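PDB 5KU7: TIR-NB-LRR type resistance protein RPV1 from Vitis rotundifolia, which belongs to the plant intracellular immune receptors that combine a TIR domain, a nucleotide-binding domain and leucine-rich repeats, and probably signals in resistance to pathogens. Local coordinates for residues I85-C88 / Q89-L92. Residues are numbered along the deposited sequence; the frame is centred on the assembly and turned at random.
Sequences IMEC and QKDL
Lys90 folds back over the backbone carbonyl of Met86, one helical turn earlier, its CG lying 3.3 Å from Met86 O. A bend at the last torsion of the chain (chi4 66°) turns the ammonium group inward, where NZ makes a weak hydrogen bond of 3.2 Å to the same Met86 O. That oxygen also accepts the helical bond from Lys90 N at 3.1 Å, the donor tilted 26° from the carbonyl plane, and a weak one from Gln89 N. The backbone N-H of Gln89 is shared between two acceptors, as it also bonds weakly to Ile85 O. Asp91 N closes the next turn on Glu87 O, nearly straight at 169°. Leu92, already in the loop that leads to strand 95-101, bonds only weakly through N to Cys88 O (2.9 Å). Here Leu92 packs alongside Cys88, CD2 lying 4.1 Å from Cys88 CB and CD1 over Cys88 CA. Cys88 also touches Ile58 and Glu59 of helix 52-59. Glu87 turns its carboxylate to Arg132 in a salt bridge, while Lys90 NZ has a weak, long ion pair with Glu139. This is the C-terminal turn of the helix in the beta-alpha-beta crossover between strands 61-68 and 95-101 of the TIR domain. Three donors, two of them weak, gather on Met86 O. The positive charge of Lys90 would probably polarise that carbonyl and partly offset the negative end of the helix dipole.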
loop_
_atom_site.group_PDB
_atom_site.type_symbol
_atom_site.label_atom_id
_atom_site.label_comp_id
_atom_site.label_asym_id
_atom_site.label_seq_id
_atom_site.Cartn_x
_atom_site.Cartn_y
_atom_site.Cartn_z
ATOM N N ILE A 85 -19.743 7.764 -14.760
ATOM C CA ILE A 85 -18.858 6.779 -15.369
ATOM C C ILE A 85 -19.640 5.764 -16.183
ATOM O O ILE A 85 -19.272 5.427 -17.304
ATOM C CB ILE A 85 -18.034 6.048 -14.285
ATOM C CG1 ILE A 85 -16.953 6.985 -13.745
ATOM C CG2 ILE A 85 -17.409 4.782 -14.838
ATOM C CD1 ILE A 85 -16.360 6.562 -12.403
ATOM N N MET A 86 -20.734 5.286 -15.615
ATOM C CA MET A 86 -21.536 4.289 -16.292
ATOM C C MET A 86 -22.317 4.874 -17.473
ATOM O O MET A 86 -22.563 4.177 -18.463
ATOM C CB MET A 86 -22.465 3.627 -15.287
ATOM C CG MET A 86 -21.708 2.889 -14.186
ATOM S SD MET A 86 -20.443 1.756 -14.828
ATOM C CE MET A 86 -21.456 0.635 -15.783
ATOM N N GLU A 87 -22.704 6.147 -17.364
ATOM C CA GLU A 87 -23.359 6.868 -18.462
ATOM C C GLU A 87 -22.425 7.025 -19.661
ATOM O O GLU A 87 -22.841 6.874 -20.807
ATOM C CB GLU A 87 -23.845 8.237 -17.980
ATOM C CG GLU A 87 -25.003 8.161 -16.994
ATOM C CD GLU A 87 -25.503 9.520 -16.556
ATOM O OE1 GLU A 87 -24.870 10.537 -16.910
ATOM O OE2 GLU A 87 -26.538 9.565 -15.860
ATOM N N CYS A 88 -21.163 7.351 -19.395
ATOM C CA CYS A 88 -20.165 7.484 -20.456
ATOM C C CYS A 88 -19.901 6.128 -21.070
ATOM O O CYS A 88 -19.395 6.016 -22.183
ATOM C CB CYS A 88 -18.850 8.048 -19.923
ATOM S SG CYS A 88 -18.978 9.703 -19.291
ATOM N N GLN A 89 -20.240 5.098 -20.310
ATOM C CA GLN A 89 -20.024 3.727 -20.722
ATOM C C GLN A 89 -21.058 3.320 -21.764
ATOM O O GLN A 89 -20.722 2.691 -22.761
ATOM C CB GLN A 89 -20.079 2.825 -19.495
ATOM C CG GLN A 89 -19.214 1.611 -19.573
ATOM C CD GLN A 89 -20.002 0.355 -19.739
ATOM O OE1 GLN A 89 -21.184 0.395 -20.062
ATOM N NE2 GLN A 89 -19.368 -0.777 -19.467
ATOM N N LYS A 90 -22.318 3.678 -21.521
ATOM C CA LYS A 90 -23.398 3.453 -22.481
ATOM C C LYS A 90 -23.257 4.366 -23.700
ATOM O O LYS A 90 -23.132 3.901 -24.822
ATOM C CB LYS A 90 -24.758 3.698 -21.823
ATOM C CG LYS A 90 -24.949 3.021 -20.475
ATOM C CD LYS A 90 -26.372 3.216 -19.951
ATOM C CE LYS A 90 -26.458 2.919 -18.455
ATOM N NZ LYS A 90 -25.676 3.907 -17.659
ATOM N N ASP A 91 -23.221 5.674 -23.450
ATOM C CA ASP A 91 -23.321 6.697 -24.497
ATOM C C ASP A 91 -21.994 6.962 -25.219
ATOM O O ASP A 91 -21.969 7.126 -26.438
ATOM C CB ASP A 91 -23.844 8.009 -23.900
ATOM C CG ASP A 91 -25.297 7.921 -23.463
ATOM O OD1 ASP A 91 -25.926 6.864 -23.689
ATOM O OD2 ASP A 91 -25.813 8.912 -22.899
ATOM N N LEU A 92 -20.898 7.024 -24.470
ATOM C CA LEU A 92 -19.573 7.121 -25.074
ATOM C C LEU A 92 -18.999 5.716 -25.173
ATOM O O LEU A 92 -19.703 4.742 -24.906
ATOM C CB LEU A 92 -18.654 8.031 -24.256
ATOM C CG LEU A 92 -19.050 9.503 -24.130
ATOM C CD1 LEU A 92 -20.452 9.687 -23.557
ATOM C CD2 LEU A 92 -18.020 10.252 -23.306
#